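Methionine-R-sulfoxide reductase (Neisseria meningitidis, PDB 3MMH) reduces the R-sulfoxide of free methionine back to methionine, using a GAF-domain scaffold and probably redox-active cysteines. Local coordinates at residues A[6-9]-A[13-16]; A[38-43]-A[68-73]; A[56-61]-A[75-80]. One frame throughout, in Å; residues are numbered along the deposited sequence.

Contact 1. Residues A[6-9]-A[13-16]; sequences FSAS and ALYR
Ala8 and Leu14 meet where the N-terminal chain runs past the first turns of the helix it leads into, a small worked example of how a methyl group can seat a loop segment on a helix. The Ala8 methyl points at the helix, and Ala8 CB lies 3.5 Å from Leu14 N. The same CB also sits 3.8 Å from Ala13 CB and 3.9 Å from Leu14 CB, so one carbon rests in the notch between two successive helical residues. This is the close part of the interface. Leu14 turns CG away from its own backbone N (chi1 -173°), which brings CD1 to within 3.8 Å of Phe6 CB. That methyl meets the aromatic residue at the ring edge, near its plane, and does not cover a face. The other side is looser: Ser7 and Ser9 are exposed, and their side chains make no contact with residues 13-16. Polar support comes from just beyond the segment, where the Glu17 carboxylate accepts the backbone N-H groups of both Ser7 and Ala8. Phe6 and Leu14 also pack on helix 32-47, through Ala46 in both cases, while Tyr15, whose side chain leaves the backbone away from the 6-9 segment, meets helix 143-165 and hydrogen-bonds Asp145.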
ATOM      1  N   PHE A   6       1.301  16.464  11.984  1.00 20.26           N
ATOM      2  CA  PHE A   6       1.974  15.869  13.132  1.00 19.96           C
ATOM      3  C   PHE A   6       2.924  16.864  13.791  1.00 20.61           C
ATOM      4  O   PHE A   6       3.970  17.201  13.234  1.00 21.96           O
ATOM      5  CB  PHE A   6       2.738  14.612  12.713  1.00 20.63           C
ATOM      6  CG  PHE A   6       2.179  13.941  11.491  1.00 17.79           C
ATOM      7  CD1 PHE A   6       1.357  12.833  11.607  1.00 19.22           C
ATOM      8  CD2 PHE A   6       2.474  14.420  10.225  1.00 21.24           C
ATOM      9  CE1 PHE A   6       0.841  12.214  10.484  1.00 21.27           C
ATOM     10  CE2 PHE A   6       1.960  13.806   9.099  1.00 20.92           C
ATOM     11  CZ  PHE A   6       1.143  12.701   9.229  1.00 18.79           C
ATOM     12  N   SER A   7       2.552  17.333  14.978  1.00 18.53           N
ATOM     13  CA  SER A   7       3.473  18.075  15.830  1.00 19.89           C
ATOM     14  C   SER A   7       4.067  17.165  16.901  1.00 17.59           C
ATOM     15  O   SER A   7       5.275  17.175  17.138  1.00 20.73           O
ATOM     16  CB  SER A   7       2.753  19.253  16.490  1.00 24.98           C
ATOM     17  OG  SER A   7       1.604  18.817  17.196  1.00 30.90           O
ATOM     18  N   ALA A   8       3.210  16.379  17.546  1.00 14.54           N
ATOM     19  CA  ALA A   8       3.539  15.779  18.832  1.00 14.12           C
ATOM     20  C   ALA A   8       4.879  15.054  18.759  1.00 15.30           C
ATOM     21  O   ALA A   8       5.215  14.453  17.737  1.00 17.78           O
ATOM     22  CB  ALA A   8       2.441  14.817  19.260  1.00 15.66           C
ATOM     23  N   SER A   9       5.639  15.113  19.847  1.00 15.30           N
ATOM     24  CA  SER A   9       6.917  14.439  19.929  1.00 16.24           C
ATOM     25  C   SER A   9       6.949  13.234  20.841  1.00 14.00           C
ATOM     26  O   SER A   9       7.952  12.552  20.918  1.00 15.33           O
ATOM     27  CB  SER A   9       7.973  15.457  20.405  1.00 20.61           C
ATOM     28  OG  SER A   9       7.597  15.989  21.699  1.00 27.03           O
ATOM     29  N   ALA A  13       0.895  11.122  22.752  1.00 11.36           N
ATOM     30  CA  ALA A  13       0.346  12.365  22.277  1.00 11.91           C
ATOM     31  C   ALA A  13       0.137  12.302  20.764  1.00 10.59           C
ATOM     32  O   ALA A  13      -0.815  12.871  20.241  1.00 11.69           O
ATOM     33  CB  ALA A  13       1.250  13.545  22.690  1.00 13.86           C
ATOM     34  N   LEU A  14       1.072  11.663  20.028  1.00 10.74           N
ATOM     35  CA  LEU A  14       0.934  11.589  18.585  1.00 10.50           C
ATOM     36  C   LEU A  14      -0.266  10.740  18.182  1.00 10.03           C
ATOM     37  O   LEU A  14      -1.001  11.094  17.275  1.00 10.47           O
ATOM     38  CB  LEU A  14       2.244  11.109  17.939  1.00 11.02           C
ATOM     39  CG  LEU A  14       2.261  11.143  16.401  1.00 11.11           C
ATOM     40  CD1 LEU A  14       2.064  12.500  15.848  1.00 14.00           C
ATOM     41  CD2 LEU A  14       3.572  10.528  15.895  1.00 12.97           C
ATOM     42  N   TYR A  15      -0.499   9.619  18.858  1.00  9.53           N
ATOM     43  CA  TYR A  15      -1.719   8.864  18.582  1.00  8.84           C
ATOM     44  C   TYR A  15      -2.919   9.729  18.790  1.00 10.81           C
ATOM     45  O   TYR A  15      -3.882   9.678  18.026  1.00 10.41           O
ATOM     46  CB  TYR A  15      -1.815   7.621  19.481  1.00  9.76           C
ATOM     47  CG  TYR A  15      -1.038   6.414  19.002  1.00  9.38           C
ATOM     48  CD1 TYR A  15      -1.483   5.740  17.867  1.00  9.48           C
ATOM     49  CD2 TYR A  15       0.027   5.902  19.687  1.00  9.60           C
ATOM     50  CE1 TYR A  15      -0.857   4.575  17.459  1.00  9.66           C
ATOM     51  CE2 TYR A  15       0.666   4.730  19.285  1.00  9.89           C
ATOM     52  CZ  TYR A  15       0.217   4.077  18.155  1.00  9.77           C
ATOM     53  OH  TYR A  15       0.780   2.898  17.744  1.00 10.19           O
ATOM     54  N   ARG A  16      -3.010  10.485  19.891  1.00 10.77           N
ATOM     55  CA  ARG A  16      -4.174  11.314  20.134  1.00 11.20           C
ATOM     56  C   ARG A  16      -4.382  12.357  19.047  1.00 11.57           C
ATOM     57  O   ARG A  16      -5.505  12.726  18.732  1.00 13.25           O
ATOM     58  CB  ARG A  16      -4.065  11.982  21.514  1.00 13.30           C
ATOM     59  CG  ARG A  16      -4.139  11.004  22.649  1.00 14.43           C
ATOM     60  CD  ARG A  16      -4.281  11.593  24.024  1.00 18.37           C
ATOM     61  NE  ARG A  16      -3.108  12.308  24.461  1.00 23.61           N
ATOM     62  CZ  ARG A  16      -2.130  11.818  25.225  1.00 28.01           C
ATOM     63  NH1 ARG A  16      -2.141  10.546  25.570  1.00 29.75           N
ATOM     64  NH2 ARG A  16      -1.103  12.610  25.601  1.00 33.51           N
TER

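Contact 2. Residues A[38-43]-A[68-73]; sequences NTAAVL and PFQGPL
Ala40 and Ala41 present two small methyl groups to Phe69 and Gln70, which is consistent with the close approach of helix 32-47 to strand 63-70; the closest CA atoms, those of Ala40 and Phe69, are 5.6 Å apart. Ala40 aims its methyl at the strand, and its CB lies 4.1 Å from Phe69 CA, touching backbone where no side chain intervenes. The two strand residues then diverge as neighbours in a strand do. The Phe69 side chain leaves the backbone away from the helix, and its ring meets that of Trp51, the planes about 15° apart; Trp51 is itself a residue of the methionine sulfoxide pocket. Gln70 goes the other way. Its CG stands anti to its own carbonyl carbon (chi1 -57°), and the chain then bends at chi2 (-130°), an angle away from the usual staggered values, so that the amide swings alongside the helix. CG passes 4.1 Å from Ala40 O, and the amide carbon CD comes to 3.9 Å from Ala41 CA. The Gln70 side chain is also about 3 Å from a magnesium ion. Asn38 ND2 hydrogen-bonds Ala74 O of the second subunit, so this buried region also borders the dimer interface. Helices packed against an antiparallel sheet are characteristic of the GAF fold, and here two alanines make the approach.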
ATOM      1  N   ASN A  38      -4.592   4.384   2.629  1.00  7.82           N
ATOM      2  CA  ASN A  38      -4.335   5.698   3.225  1.00  8.05           C
ATOM      3  C   ASN A  38      -4.042   5.557   4.751  1.00  7.39           C
ATOM      4  O   ASN A  38      -3.238   6.338   5.270  1.00  8.09           O
ATOM      5  CB  ASN A  38      -5.489   6.699   3.002  1.00  8.76           C
ATOM      6  CG  ASN A  38      -5.305   7.506   1.736  1.00  8.53           C
ATOM      7  OD1 ASN A  38      -4.085   7.565   1.280  1.00 12.17           O
ATOM      8  ND2 ASN A  38      -6.319   7.985   1.140  1.00  7.10           N
ATOM      9  N   THR A  39      -4.649   4.608   5.436  1.00  7.88           N
ATOM     10  CA  THR A  39      -4.328   4.425   6.847  1.00  7.82           C
ATOM     11  C   THR A  39      -2.868   4.017   7.050  1.00  8.27           C
ATOM     12  O   THR A  39      -2.168   4.554   7.888  1.00  8.01           O
ATOM     13  CB  THR A  39      -5.271   3.361   7.494  1.00  8.39           C
ATOM     14  OG1 THR A  39      -6.632   3.870   7.411  1.00  9.09           O
ATOM     15  CG2 THR A  39      -4.968   3.134   8.939  1.00  9.38           C
ATOM     16  N   ALA A  40      -2.382   3.069   6.212  1.00  8.05           N
ATOM     17  CA  ALA A  40      -0.995   2.699   6.263  1.00  7.83           C
ATOM     18  C   ALA A  40      -0.126   3.880   6.021  1.00  7.33           C
ATOM     19  O   ALA A  40       0.940   4.089   6.642  1.00  8.26           O
ATOM     20  CB  ALA A  40      -0.671   1.545   5.320  1.00  8.93           C
ATOM     21  N   ALA A  41      -0.477   4.720   5.032  1.00  7.73           N
ATOM     22  CA  ALA A  41       0.306   5.900   4.746  1.00  8.08           C
ATOM     23  C   ALA A  41       0.400   6.862   5.877  1.00  8.06           C
ATOM     24  O   ALA A  41       1.466   7.477   6.127  1.00  8.68           O
ATOM     25  CB  ALA A  41      -0.294   6.631   3.506  1.00  9.08           C
ATOM     26  N   VAL A  42      -0.718   7.112   6.565  1.00  7.73           N
ATOM     27  CA  VAL A  42      -0.715   8.037   7.710  1.00  8.33           C
ATOM     28  C   VAL A  42       0.169   7.494   8.849  1.00  8.19           C
ATOM     29  O   VAL A  42       0.997   8.223   9.412  1.00  8.48           O
ATOM     30  CB  VAL A  42      -2.093   8.387   8.195  1.00  9.25           C
ATOM     31  CG1 VAL A  42      -2.007   9.290   9.420  1.00 10.86           C
ATOM     32  CG2 VAL A  42      -2.885   9.099   7.142  1.00 10.83           C
ATOM     33  N   LEU A  43      -0.004   6.198   9.134  1.00  8.13           N
ATOM     34  CA  LEU A  43       0.814   5.616  10.199  1.00  8.40           C
ATOM     35  C   LEU A  43       2.302   5.632   9.869  1.00  7.75           C
ATOM     36  O   LEU A  43       3.143   5.937  10.711  1.00  8.46           O
ATOM     37  CB  LEU A  43       0.339   4.219  10.511  1.00  8.96           C
ATOM     38  CG  LEU A  43      -1.044   4.084  11.149  1.00  9.10           C
ATOM     39  CD1 LEU A  43      -1.450   2.604  11.174  1.00 10.03           C
ATOM     40  CD2 LEU A  43      -1.086   4.701  12.544  1.00 10.42           C
ATOM     41  N   PRO A  68      -2.897  -3.515   1.548  1.00  8.15           N
ATOM     42  CA  PRO A  68      -1.996  -2.349   1.539  1.00  8.45           C
ATOM     43  C   PRO A  68      -1.028  -2.315   2.713  1.00  7.83           C
ATOM     44  O   PRO A  68      -1.399  -2.660   3.835  1.00  8.69           O
ATOM     45  CB  PRO A  68      -2.952  -1.187   1.502  1.00  8.24           C
ATOM     46  CG  PRO A  68      -4.148  -1.670   0.751  1.00  9.97           C
ATOM     47  CD  PRO A  68      -4.291  -3.110   1.256  1.00  9.46           C
ATOM     48  N   PHE A  69       0.158  -1.770   2.467  1.00  7.91           N
ATOM     49  CA  PHE A  69       1.188  -1.615   3.472  1.00  7.95           C
ATOM     50  C   PHE A  69       2.242  -0.636   2.987  1.00  7.44           C
ATOM     51  O   PHE A  69       2.354  -0.388   1.779  1.00  8.54           O
ATOM     52  CB  PHE A  69       1.839  -2.939   3.814  1.00  8.34           C
ATOM     53  CG  PHE A  69       2.747  -3.512   2.685  1.00  7.87           C
ATOM     54  CD1 PHE A  69       2.228  -4.267   1.685  1.00  8.55           C
ATOM     55  CD2 PHE A  69       4.086  -3.211   2.726  1.00  8.53           C
ATOM     56  CE1 PHE A  69       3.070  -4.783   0.707  1.00  9.15           C
ATOM     57  CE2 PHE A  69       4.943  -3.752   1.728  1.00 10.14           C
ATOM     58  CZ  PHE A  69       4.411  -4.530   0.757  1.00  9.44           C
ATOM     59  N   GLN A  70       3.052  -0.156   3.897  1.00  7.80           N
ATOM     60  CA  GLN A  70       4.256   0.598   3.628  1.00  7.79           C
ATOM     61  C   GLN A  70       5.426  -0.075   4.290  1.00  7.83           C
ATOM     62  O   GLN A  70       5.314  -0.640   5.375  1.00  9.35           O
ATOM     63  CB  GLN A  70       4.087   2.059   4.047  1.00 10.84           C
ATOM     64  CG  GLN A  70       2.931   2.732   3.379  1.00 16.02           C
ATOM     65  CD  GLN A  70       3.012   4.006   2.711  1.00  9.37           C
ATOM     66  OE1 GLN A  70       2.008   4.540   2.179  1.00 11.85           O
ATOM     67  NE2 GLN A  70       4.166   4.563   2.713  1.00  8.26           N
ATOM     68  N   GLY A  71       6.579   0.010   3.628  1.00  8.84           N
ATOM     69  CA  GLY A  71       7.772  -0.678   4.035  1.00  9.07           C
ATOM     70  C   GLY A  71       8.219  -1.696   2.974  1.00  9.88           C
ATOM     71  O   GLY A  71       7.632  -1.741   1.865  1.00  9.77           O
ATOM     72  N   PRO A  72       9.246  -2.502   3.228  1.00  9.56           N
ATOM     73  CA  PRO A  72       9.768  -3.438   2.233  0.50  9.48           C
ATOM     74  C   PRO A  72       8.795  -4.573   1.903  1.00  9.55           C
ATOM     75  O   PRO A  72       7.904  -4.894   2.688  1.00 10.36           O
ATOM     76  CB  PRO A  72      11.076  -3.925   2.862  0.50 10.83           C
ATOM     77  CG  PRO A  72      10.818  -3.782   4.337  0.50  9.72           C
ATOM     78  CD  PRO A  72      10.044  -2.500   4.463  0.50 10.34           C
ATOM     79  N   LEU A  73       9.194  -5.384   0.931  1.00 10.73           N
ATOM     80  CA  LEU A  73       8.148  -6.313   0.316  0.50 12.43           C
ATOM     81  C   LEU A  73       8.056  -7.328   1.436  1.00 11.81           C
ATOM     82  O   LEU A  73       8.914  -7.502   2.304  1.00 12.61           O
ATOM     83  CB  LEU A  73       8.661  -6.940  -0.981  0.50 18.12           C
ATOM     84  CG  LEU A  73       9.908  -7.814  -0.842  0.50 19.35           C
ATOM     85  CD1 LEU A  73       9.521  -9.242  -0.491  0.50 22.20           C
ATOM     86  CD2 LEU A  73      10.744  -7.774  -2.111  0.50 20.41           C
TER

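Contact 3. Residues A[56-61]-A[75-80]; sequences LVDTRS and CTRIPF. With SME (methionine sulfoxide), chain C.
A single guanidinium nitrogen makes this contact: Arg77 NH1 reaches Asp58 OD2, with Ser61 OG 3.4 Å from NH1, although the backbones stay well apart, Asp58 CA and Arg77 CA being 9.5 Å from each other. The reason lies in the antiparallel GAF-domain sheet, where strand 63-70 runs between strands 51-58 and 77-79, so the arginine has to span its neighbour and packs on Val65 as it does so. Its chain is extended from CG to NE (chi2 178°), which gives it the necessary length. The bridge to Asp58 is long and weak, NH1 to OD2 3.5 Å, yet nearly straight at 168°. Both Asp58 OD2 and Ser61 OG lie at the guanidinium edge, near its plane, while the carboxylate is turned 68° against that plane. Asp58 holds its carboxylate away from its backbone N, and the other oxygen, OD1, is met from above the carboxylate plane by the Arg60 backbone N at 3.2 Å. That bond forms an Asx turn, which shapes the turn from strand 51-58 into strand 63-70. Glu63 joins the cluster through salt bridging to NH1. The firmer partner of Arg77 is Glu29 of the second subunit, which bridges NE, so this surface patch also ties the two chains together. Beyond Arg77 the strand turns its next side chain to the opposite face, where Ile78 is one wall of the substrate pocket. Just before the strand, Cys75, modelled in two conformers, is joined through SG to Cys109 SG. Ile78 also has two conformers, and in the one described here its CD1 lies 3.7 Å from CB of the bound methionine sulfoxide.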
ATOM      1  N   LEU A  56      -5.566  -9.506   5.088  1.00  9.46           N
ATOM      2  CA  LEU A  56      -7.021  -9.747   5.099  1.00 10.55           C
ATOM      3  C   LEU A  56      -7.299 -11.243   5.006  1.00 10.95           C
ATOM      4  O   LEU A  56      -6.599 -11.965   4.282  1.00 12.23           O
ATOM      5  CB  LEU A  56      -7.748  -8.981   3.978  1.00 11.26           C
ATOM      6  CG  LEU A  56      -7.648  -7.461   4.104  1.00 12.56           C
ATOM      7  CD1 LEU A  56      -8.231  -6.801   2.839  1.00 15.33           C
ATOM      8  CD2 LEU A  56      -8.234  -6.913   5.410  1.00 15.49           C
ATOM      9  N   VAL A  57      -8.292 -11.712   5.731  1.00 11.62           N
ATOM     10  CA  VAL A  57      -8.626 -13.125   5.724  1.00 12.46           C
ATOM     11  C   VAL A  57      -9.222 -13.546   4.366  1.00 13.43           C
ATOM     12  O   VAL A  57     -10.175 -12.914   3.901  1.00 15.97           O
ATOM     13  CB  VAL A  57      -9.601 -13.460   6.885  1.00 13.38           C
ATOM     14  CG1 VAL A  57     -10.149 -14.874   6.724  1.00 15.58           C
ATOM     15  CG2 VAL A  57      -8.926 -13.249   8.225  1.00 14.98           C
ATOM     16  N   ASP A  58      -8.703 -14.631   3.824  1.00 13.41           N
ATOM     17  CA  ASP A  58      -9.213 -15.340   2.672  1.00 16.89           C
ATOM     18  C   ASP A  58      -9.877 -16.583   3.154  1.00 16.82           C
ATOM     19  O   ASP A  58      -9.201 -17.547   3.522  1.00 20.00           O
ATOM     20  CB  ASP A  58      -8.110 -15.706   1.692  1.00 17.13           C
ATOM     21  CG  ASP A  58      -8.626 -16.360   0.455  1.00 21.96           C
ATOM     22  OD1 ASP A  58      -9.799 -16.309   0.128  1.00 26.79           O
ATOM     23  OD2 ASP A  58      -7.801 -17.008  -0.187  1.00 30.01           O
ATOM     24  N   THR A  59     -11.202 -16.589   3.191  1.00 19.39           N
ATOM     25  CA  THR A  59     -11.925 -17.772   3.629  1.00 23.31           C
ATOM     26  C   THR A  59     -11.787 -18.967   2.672  1.00 22.39           C
ATOM     27  O   THR A  59     -11.875 -20.134   3.127  1.00 28.78           O
ATOM     28  CB  THR A  59     -13.388 -17.404   3.849  1.00 26.12           C
ATOM     29  OG1 THR A  59     -13.906 -16.805   2.652  1.00 28.27           O
ATOM     30  CG2 THR A  59     -13.587 -16.384   4.989  1.00 28.16           C
ATOM     31  N   ARG A  60     -11.384 -18.789   1.432  1.00 21.93           N
ATOM     32  CA  ARG A  60     -11.279 -19.977   0.599  1.00 23.54           C
ATOM     33  C   ARG A  60     -10.078 -20.850   1.107  1.00 23.83           C
ATOM     34  O   ARG A  60     -10.125 -22.073   1.060  1.00 27.15           O
ATOM     35  CB  ARG A  60     -11.055 -19.568  -0.814  1.00 23.56           C
ATOM     36  CG  ARG A  60     -12.243 -18.959  -1.481  0.30 24.06           C
ATOM     37  CD  ARG A  60     -11.924 -18.475  -2.917  0.30 26.45           C
ATOM     38  NE  ARG A  60     -11.836 -19.558  -3.914  0.30 27.90           N
ATOM     39  CZ  ARG A  60     -11.470 -19.371  -5.187  0.30 29.46           C
ATOM     40  NH1 ARG A  60     -11.167 -18.156  -5.612  0.30 32.09           N
ATOM     41  NH2 ARG A  60     -11.388 -20.380  -6.034  0.30 30.66           N
ATOM     42  N   SER A  61      -8.975 -20.219   1.549  1.00 21.40           N
ATOM     43  CA  SER A  61      -7.706 -20.868   1.820  1.00 21.18           C
ATOM     44  C   SER A  61      -7.335 -20.869   3.303  1.00 19.60           C
ATOM     45  O   SER A  61      -6.332 -21.459   3.686  1.00 21.60           O
ATOM     46  CB  SER A  61      -6.623 -20.151   0.977  1.00 21.78           C
ATOM     47  OG  SER A  61      -6.368 -18.904   1.481  1.00 22.95           O
ATOM     48  N   CYS A  75       5.836 -11.196   2.731  1.00 13.76           N
ATOM     49  CA  CYS A  75       5.127 -12.468   2.472  0.60 12.79           C
ATOM     50  C   CYS A  75       3.738 -12.204   2.046  1.00 12.41           C
ATOM     51  O   CYS A  75       3.064 -11.403   2.696  1.00 13.16           O
ATOM     52  CB  CYS A  75       5.047 -13.371   3.724  0.60 13.44           C
ATOM     53  SG  CYS A  75       6.650 -13.670   4.596  0.60 16.45           S
ATOM     54  N   THR A  76       3.195 -12.879   1.038  1.00 11.91           N
ATOM     55  CA  THR A  76       1.832 -12.642   0.618  1.00 12.26           C
ATOM     56  C   THR A  76       0.773 -13.397   1.374  1.00 12.17           C
ATOM     57  O   THR A  76      -0.349 -12.964   1.363  1.00 13.68           O
ATOM     58  CB  THR A  76       1.611 -12.739  -0.885  1.00 13.08           C
ATOM     59  OG1 THR A  76       1.801 -14.104  -1.254  1.00 14.89           O
ATOM     60  CG2 THR A  76       2.563 -11.800  -1.670  1.00 15.30           C
ATOM     61  N   ARG A  77       1.160 -14.480   2.010  1.00 11.95           N
ATOM     62  CA  ARG A  77       0.259 -15.407   2.650  1.00 12.72           C
ATOM     63  C   ARG A  77       0.743 -15.886   3.981  1.00 12.74           C
ATOM     64  O   ARG A  77       1.823 -16.295   4.088  1.00 16.40           O
ATOM     65  CB  ARG A  77      -0.073 -16.602   1.737  1.00 16.62           C
ATOM     66  CG  ARG A  77      -0.992 -16.172   0.604  1.00 21.02           C
ATOM     67  CD  ARG A  77      -1.386 -17.178  -0.390  1.00 25.10           C
ATOM     68  NE  ARG A  77      -2.269 -16.506  -1.357  1.00 25.38           N
ATOM     69  CZ  ARG A  77      -3.597 -16.470  -1.398  1.00 20.63           C
ATOM     70  NH1 ARG A  77      -4.331 -17.100  -0.508  1.00 21.08           N
ATOM     71  NH2 ARG A  77      -4.185 -15.811  -2.383  1.00 22.83           N
ATOM     72  N   ILE A  78      -0.103 -15.823   4.995  1.00 12.22           N
ATOM     73  CA  ILE A  78       0.204 -16.324   6.348  0.50 12.46           C
ATOM     74  C   ILE A  78      -0.942 -17.296   6.741  1.00 12.81           C
ATOM     75  O   ILE A  78      -2.081 -16.884   6.870  1.00 13.53           O
ATOM     76  CB  ILE A  78       0.363 -15.168   7.367  0.50 12.83           C
ATOM     77  CG1 ILE A  78       1.508 -14.222   6.940  0.50 13.23           C
ATOM     78  CG2 ILE A  78       0.690 -15.744   8.753  0.50 14.12           C
ATOM     79  CD1 ILE A  78       1.570 -12.990   7.750  0.50 11.22           C
ATOM     80  N   PRO A  79      -0.622 -18.565   6.960  1.00 13.31           N
ATOM     81  CA  PRO A  79      -1.648 -19.494   7.381  1.00 14.33           C
ATOM     82  C   PRO A  79      -2.275 -19.124   8.727  1.00 13.58           C
ATOM     83  O   PRO A  79      -1.565 -18.676   9.642  1.00 12.57           O
ATOM     84  CB  PRO A  79      -0.932 -20.840   7.448  1.00 14.75           C
ATOM     85  CG  PRO A  79       0.264 -20.665   6.628  1.00 17.33           C
ATOM     86  CD  PRO A  79       0.670 -19.244   6.751  1.00 15.16           C
ATOM     87  N   PHE A  80      -3.554 -19.513   8.891  1.00 14.02           N
ATOM     88  CA  PHE A  80      -4.178 -19.442  10.217  1.00 14.42           C
ATOM     89  C   PHE A  80      -3.249 -20.050  11.274  1.00 13.01           C
ATOM     90  O   PHE A  80      -2.751 -21.149  11.089  1.00 14.66           O
ATOM     91  CB  PHE A  80      -5.492 -20.252  10.209  1.00 15.05           C
ATOM     92  CG  PHE A  80      -6.181 -20.288  11.516  1.00 14.98           C
ATOM     93  CD1 PHE A  80      -6.923 -19.227  11.937  1.00 18.64           C
ATOM     94  CD2 PHE A  80      -6.011 -21.367  12.381  1.00 17.99           C
ATOM     95  CE1 PHE A  80      -7.533 -19.230  13.145  1.00 20.60           C
ATOM     96  CE2 PHE A  80      -6.574 -21.372  13.625  1.00 20.50           C
ATOM     97  CZ  PHE A  80      -7.355 -20.314  14.050  1.00 20.93           C
TER
HETATM   98  N   SME C 168       6.021 -11.023  11.274  1.00 13.70           N
HETATM   99  CA  SME C 168       4.682 -11.452  10.806  1.00 13.31           C
HETATM  100  CB  SME C 168       4.611 -11.639   9.276  1.00 14.55           C
HETATM  101  CG  SME C 168       4.310 -10.368   8.464  1.00 14.03           C
HETATM  102  S   SME C 168       5.717  -9.356   8.242  1.00 20.21           S
HETATM  103  OE  SME C 168       6.629  -9.105   9.342  1.00 26.51           O
HETATM  104  CE  SME C 168       4.995  -8.013   7.395  1.00 14.89           C
HETATM  105  C   SME C 168       4.237 -12.681  11.549  1.00 13.49           C
HETATM  106  O   SME C 168       3.091 -13.099  11.331  1.00 13.58           O
HETATM  107  OXT SME C 168       5.037 -13.227  12.402  1.00 14.17           O

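The three contacts run from the far end of the helical layer to the strand 77-79 end of the sheet, near the substrate. Contacts 1 and 2 have centres 18 Å apart; contact 1 packs against helix 32-47, which carries a segment of contact 2, and Phe6 CE1 lies 4.1 Å from Val42 O. Contact 3 lies on the opposite side of the chain's centre from contact 1, about 33 Å away between centres. Contacts 2 and 3 interleave along the sequence, their centres 19 Å apart, and both reach one sheet and the second subunit. Contact 3 touches the methionine sulfoxide through Ile78, whereas the side chain of Phe69 in contact 2 is about 7 Å from the bound methionine sulfoxide.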